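Long-range contacts in putative membrane anchored protein (Corynebacterium diphtheriae, PDB 3LSO), which is of unknown function but is probably anchored in the membrane and displayed at the cell surface as a string of beta domains: residues E201-K206 against T280-V285; P313-P318 against A450-G455. All coordinates share one frame; numbering follows the deposited sequence.

Interaction 1. Residues E201-K206 against T280-V285; sequences ESASIK and TIIPVV
Ala203 O is where the short strand 203-204 takes hold of strand 278-285: Val285 N donates to it at 2.8 Å, a nearly straight bond with 168° at the hydrogen, and the CA-H of Val284 leans on the same oxygen, with Val284 CA 3.3 Å from Ala203 O. This is parallel beta pairing, consistent with that of a short A' strand with the last strand, G, in Ig-like beta sandwiches. Upstream, Ala203 N reaches Pro283 O at 3.1 Å by a more bent bond. Downstream, Ile205 N donates to Val285 O at 3.0 Å, again by a bond that is not straight, and Ser204 CA adds a CA-H contact to that carbonyl. The backbone of 203-205 is thus stitched to alternate residues, 283 and 285, of its partner.

The side chains sort onto two faces. Ala203 and Val284 share one, where Ala203 CB lies 4.4 Å from Val284 CG2. With its CG1 branch anti to the backbone N (chi1 174°), Val284 presents that methyl to Ile205, whose side chain crosses it at about a right angle. Ile262 and Lys260 of strand 258-267 touch Ile282 and Val284. Ser204 and Val285 occupy the other face, and Met428 of strand 425-435 packs on Val285. Pro283, touched by Leu310 and Ile426, can donate no amide hydrogen; its ring instead lies against the loop that leads into strand 203-204, with Pro283 CD 3.3 Å from Glu201 O.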
loop_
_atom_site.group_PDB
_atom_site.type_symbol
_atom_site.label_atom_id
_atom_site.label_comp_id
_atom_site.label_asym_id
_atom_site.label_seq_id
_atom_site.Cartn_x
_atom_site.Cartn_y
_atom_site.Cartn_z
ATOM N N GLU A 201 -8.246 11.059 -8.487
ATOM C CA GLU A 201 -8.127 12.392 -7.926
ATOM C C GLU A 201 -9.408 12.897 -7.263
ATOM O O GLU A 201 -9.534 12.823 -6.047
ATOM C CB GLU A 201 -7.306 13.450 -8.686
ATOM C CG GLU A 201 -7.216 14.763 -7.816
ATOM C CD GLU A 201 -6.072 15.743 -8.151
ATOM O OE1 GLU A 201 -5.464 15.652 -9.244
ATOM O OE2 GLU A 201 -5.789 16.629 -7.308
ATOM N N SER A 202 -10.369 13.364 -8.038
ATOM C CA SER A 202 -11.643 13.712 -7.478
ATOM C C SER A 202 -12.584 13.888 -8.639
ATOM O O SER A 202 -12.152 13.951 -9.778
ATOM C CB SER A 202 -11.537 14.992 -6.667
ATOM O OG SER A 202 -11.421 16.126 -7.512
ATOM N N ALA A 203 -13.876 13.946 -8.354
ATOM C CA ALA A 203 -14.888 14.008 -9.402
ATOM C C ALA A 203 -16.111 14.751 -8.909
ATOM O O ALA A 203 -16.268 14.954 -7.713
ATOM C CB ALA A 203 -15.256 12.601 -9.886
ATOM N N SER A 204 -16.963 15.178 -9.831
ATOM C CA SER A 204 -18.235 15.783 -9.458
ATOM C C SER A 204 -19.336 14.835 -9.878
ATOM O O SER A 204 -19.110 13.968 -10.719
ATOM C CB SER A 204 -18.421 17.124 -10.150
ATOM O OG SER A 204 -17.248 17.904 -10.041
ATOM N N ILE A 205 -20.520 14.990 -9.289
ATOM C CA ILE A 205 -21.682 14.235 -9.729
ATOM C C ILE A 205 -22.007 14.607 -11.176
ATOM O O ILE A 205 -21.508 15.611 -11.691
ATOM C CB ILE A 205 -22.899 14.421 -8.769
ATOM C CG1 ILE A 205 -23.391 15.891 -8.710
ATOM C CG2 ILE A 205 -22.561 13.874 -7.375
ATOM C CD1 ILE A 205 -24.648 16.141 -7.838
ATOM N N LYS A 206 -22.810 13.777 -11.832
ATOM C CA LYS A 206 -23.297 14.024 -13.206
ATOM C C LYS A 206 -22.173 14.231 -14.250
ATOM O O LYS A 206 -22.352 15.002 -15.199
ATOM C CB LYS A 206 -24.292 15.219 -13.268
ATOM C CG LYS A 206 -25.521 15.204 -12.340
ATOM C CD LYS A 206 -26.258 16.538 -12.451
ATOM C CE LYS A 206 -27.463 16.664 -11.493
ATOM N NZ LYS A 206 -28.824 16.523 -12.148
ATOM N N THR A 280 -9.859 1.233 -4.810
ATOM C CA THR A 280 -9.447 2.626 -4.658
ATOM C C THR A 280 -10.659 3.447 -4.257
ATOM O O THR A 280 -11.795 2.989 -4.375
ATOM C CB THR A 280 -8.791 3.185 -5.931
ATOM O OG1 THR A 280 -8.190 4.448 -5.633
ATOM C CG2 THR A 280 -9.823 3.340 -7.058
ATOM N N ILE A 281 -10.404 4.656 -3.789
ATOM C CA ILE A 281 -11.449 5.544 -3.334
ATOM C C ILE A 281 -11.409 6.828 -4.173
ATOM O O ILE A 281 -10.344 7.365 -4.409
ATOM C CB ILE A 281 -11.257 5.808 -1.814
ATOM C CG1 ILE A 281 -11.403 4.476 -1.040
ATOM C CG2 ILE A 281 -12.215 6.869 -1.317
ATOM C CD1 ILE A 281 -11.171 4.536 0.508
ATOM N N ILE A 282 -12.548 7.296 -4.676
ATOM C CA ILE A 282 -12.591 8.595 -5.382
ATOM C C ILE A 282 -13.468 9.520 -4.553
ATOM O O ILE A 282 -14.636 9.198 -4.309
ATOM C CB ILE A 282 -13.232 8.534 -6.799
ATOM C CG1 ILE A 282 -12.662 7.409 -7.638
ATOM C CG2 ILE A 282 -12.965 9.831 -7.555
ATOM C CD1 ILE A 282 -13.630 6.902 -8.713
ATOM N N PRO A 283 -12.917 10.658 -4.102
ATOM C CA PRO A 283 -13.780 11.629 -3.438
ATOM C C PRO A 283 -14.691 12.195 -4.507
ATOM O O PRO A 283 -14.228 12.454 -5.608
ATOM C CB PRO A 283 -12.804 12.696 -2.946
ATOM C CG PRO A 283 -11.443 12.048 -3.006
ATOM C CD PRO A 283 -11.503 11.057 -4.105
ATOM N N VAL A 284 -15.986 12.320 -4.225
ATOM C CA VAL A 284 -16.920 12.901 -5.191
ATOM C C VAL A 284 -17.633 14.069 -4.568
ATOM O O VAL A 284 -18.167 13.949 -3.456
ATOM C CB VAL A 284 -17.966 11.909 -5.650
ATOM C CG1 VAL A 284 -18.995 12.619 -6.528
ATOM C CG2 VAL A 284 -17.299 10.751 -6.405
ATOM N N VAL A 285 -17.638 15.199 -5.264
ATOM C CA VAL A 285 -18.303 16.378 -4.739
ATOM C C VAL A 285 -19.589 16.719 -5.503
ATOM O O VAL A 285 -19.807 16.213 -6.600
ATOM C CB VAL A 285 -17.335 17.577 -4.647
ATOM C CG1 VAL A 285 -16.220 17.247 -3.669
ATOM C CG2 VAL A 285 -16.776 17.943 -6.005
#

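Interaction 2. Residues P313-P318 against A450-G455; sequences PAKVMP and AFEIAG
Ala314 and Phe451 stand paired in parallel strands, joined by bonds from Ala314 N to Ala450 O at 3.1 Å and from Glu452 N to Ala314 O at 2.8 Å. After this the chains drift apart, and the next bond, Val316 N to Glu452 O, is weak at 3.5 Å.

Ala314 and Phe451 send their side chains to the same face, with Ala314 CB 3.9 Å from Phe451 CB. Chi1 of 63° sets the Phe451 ring between its own backbone N and carbonyl carbon, within reach of Val316, whose side chain crosses it at about a right angle. Val316 CG2 meets the ring obliquely around CD1 and CE1, while its CG1 rests near Phe451 CB. Farther along, Pro318 CG touches Ile453 CG2 at 3.9 Å, and Ile453 CD1 lies in plane at the edge of the Phe451 ring.

Glu452 goes to the opposite face. Its CG is anti to the backbone N (chi1 167°) and the chain stays extended, running side by side with the Pro313 ring; Pro313 CB and Glu452 CB are 3.8 Å apart. Lys315 NZ stays 4.4 Å from Glu452 OE1, too far for a salt bridge; the polar partner of OE1 is Ser259 OG, a hydrogen bond.

The short strand 314-315 thus extends the sheet at strand 440-453, which is bonded on its other side to the antiparallel strand 425-435: Phe451 pairs there with Tyr427, their rings meeting nearly parallel, and Ile453 bonds to Gly425.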
loop_
_atom_site.group_PDB
_atom_site.type_symbol
_atom_site.label_atom_id
_atom_site.label_comp_id
_atom_site.label_asym_id
_atom_site.label_seq_id
_atom_site.Cartn_x
_atom_site.Cartn_y
_atom_site.Cartn_z
ATOM N N PRO A 313 -11.142 14.134 4.348
ATOM C CA PRO A 313 -12.103 15.109 4.856
ATOM C C PRO A 313 -12.230 14.980 6.359
ATOM O O PRO A 313 -12.006 13.899 6.899
ATOM C CB PRO A 313 -13.419 14.679 4.207
ATOM C CG PRO A 313 -13.082 13.598 3.272
ATOM C CD PRO A 313 -11.813 13.001 3.715
ATOM N N ALA A 314 -12.577 16.073 7.027
ATOM C CA ALA A 314 -12.848 16.025 8.460
ATOM C C ALA A 314 -14.028 15.091 8.689
ATOM O O ALA A 314 -15.004 15.124 7.940
ATOM C CB ALA A 314 -13.148 17.396 8.981
ATOM N N LYS A 315 -13.916 14.226 9.691
ATOM C CA LYS A 315 -15.036 13.365 10.078
ATOM C C LYS A 315 -15.954 14.196 10.956
ATOM O O LYS A 315 -15.559 14.587 12.051
ATOM C CB LYS A 315 -14.543 12.128 10.847
ATOM C CG LYS A 315 -13.631 11.191 10.055
ATOM C CD LYS A 315 -14.316 10.707 8.771
ATOM C CE LYS A 315 -13.642 9.457 8.171
ATOM N NZ LYS A 315 -13.864 9.346 6.682
ATOM N N VAL A 316 -17.150 14.521 10.477
ATOM C CA VAL A 316 -18.078 15.265 11.332
ATOM C C VAL A 316 -19.458 14.641 11.343
ATOM O O VAL A 316 -19.939 14.167 10.316
ATOM C CB VAL A 316 -18.175 16.804 11.007
ATOM C CG1 VAL A 316 -16.791 17.433 10.694
ATOM C CG2 VAL A 316 -19.183 17.093 9.906
HETATM N N MSE A 317 -20.089 14.646 12.511
HETATM C CA MSE A 317 -21.431 14.100 12.665
HETATM C C MSE A 317 -22.483 15.200 12.522
HETATM O O MSE A 317 -22.203 16.362 12.807
HETATM C CB MSE A 317 -21.546 13.381 14.003
HETATM C CG MSE A 317 -20.717 12.109 14.054
HETATM SE SE MSE A 317 -20.428 11.505 15.881
HETATM C CE MSE A 317 -22.111 10.520 16.209
ATOM N N PRO A 318 -23.686 14.854 12.037
ATOM C CA PRO A 318 -24.708 15.893 11.989
ATOM C C PRO A 318 -25.104 16.290 13.409
ATOM O O PRO A 318 -25.067 15.458 14.311
ATOM C CB PRO A 318 -25.869 15.210 11.261
ATOM C CG PRO A 318 -25.259 14.031 10.563
ATOM C CD PRO A 318 -24.157 13.587 11.453
ATOM N N ALA A 450 -13.026 20.799 3.428
ATOM C CA ALA A 450 -13.854 19.606 3.216
ATOM C C ALA A 450 -14.160 18.809 4.487
ATOM O O ALA A 450 -13.244 18.480 5.260
ATOM C CB ALA A 450 -13.200 18.688 2.206
ATOM N N PHE A 451 -15.426 18.471 4.694
ATOM C CA PHE A 451 -15.742 17.500 5.708
ATOM C C PHE A 451 -16.640 16.465 5.093
ATOM O O PHE A 451 -17.125 16.666 3.970
ATOM C CB PHE A 451 -16.409 18.147 6.909
ATOM C CG PHE A 451 -17.732 18.793 6.604
ATOM C CD1 PHE A 451 -18.923 18.106 6.837
ATOM C CD2 PHE A 451 -17.789 20.095 6.104
ATOM C CE1 PHE A 451 -20.145 18.690 6.577
ATOM C CE2 PHE A 451 -19.003 20.690 5.834
ATOM C CZ PHE A 451 -20.192 19.983 6.082
ATOM N N GLU A 452 -16.857 15.367 5.821
ATOM C CA GLU A 452 -17.681 14.293 5.325
ATOM C C GLU A 452 -18.633 13.718 6.347
ATOM O O GLU A 452 -18.226 13.288 7.433
ATOM C CB GLU A 452 -16.835 13.168 4.763
ATOM C CG GLU A 452 -17.659 11.937 4.532
ATOM C CD GLU A 452 -17.151 11.064 3.441
ATOM O OE1 GLU A 452 -15.932 11.056 3.177
ATOM O OE2 GLU A 452 -17.993 10.364 2.848
ATOM N N ILE A 453 -19.902 13.674 5.964
ATOM C CA ILE A 453 -20.921 13.054 6.776
ATOM C C ILE A 453 -21.092 11.629 6.331
ATOM O O ILE A 453 -21.513 11.369 5.206
ATOM C CB ILE A 453 -22.227 13.848 6.718
ATOM C CG1 ILE A 453 -22.014 15.174 7.466
ATOM C CG2 ILE A 453 -23.381 13.054 7.335
ATOM C CD1 ILE A 453 -23.091 16.177 7.264
ATOM N N ALA A 454 -20.746 10.710 7.231
ATOM C CA ALA A 454 -20.707 9.275 6.919
ATOM C C ALA A 454 -22.078 8.701 6.578
ATOM O O ALA A 454 -23.079 9.033 7.234
ATOM C CB ALA A 454 -20.077 8.491 8.071
ATOM N N GLY A 455 -22.104 7.857 5.542
ATOM C CA GLY A 455 -23.296 7.106 5.160
ATOM C C GLY A 455 -23.329 5.748 5.836
ATOM O O GLY A 455 -22.696 5.537 6.870
#

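In the fold
Interactions 1 and 2 repeat one theme in successive domains: a very short strand lies parallel to a final, longer strand, with 73 residues of chain between the segments in the first case and 131 in the second. Their centres are 15 Å apart and their nearest atoms about 6 Å, so they do not touch, yet both border the junction of the two domains. Ile426 bridges them, packing on Pro283 from interaction 1 and on Glu452 from interaction 2. Ser259, on the strand next to 278-285, ties that sheet to Glu452 of interaction 2. Leu310, just before 313-318, touches Ser202 and Pro283, bringing the loop that leads into strand 314-315 against interaction 1.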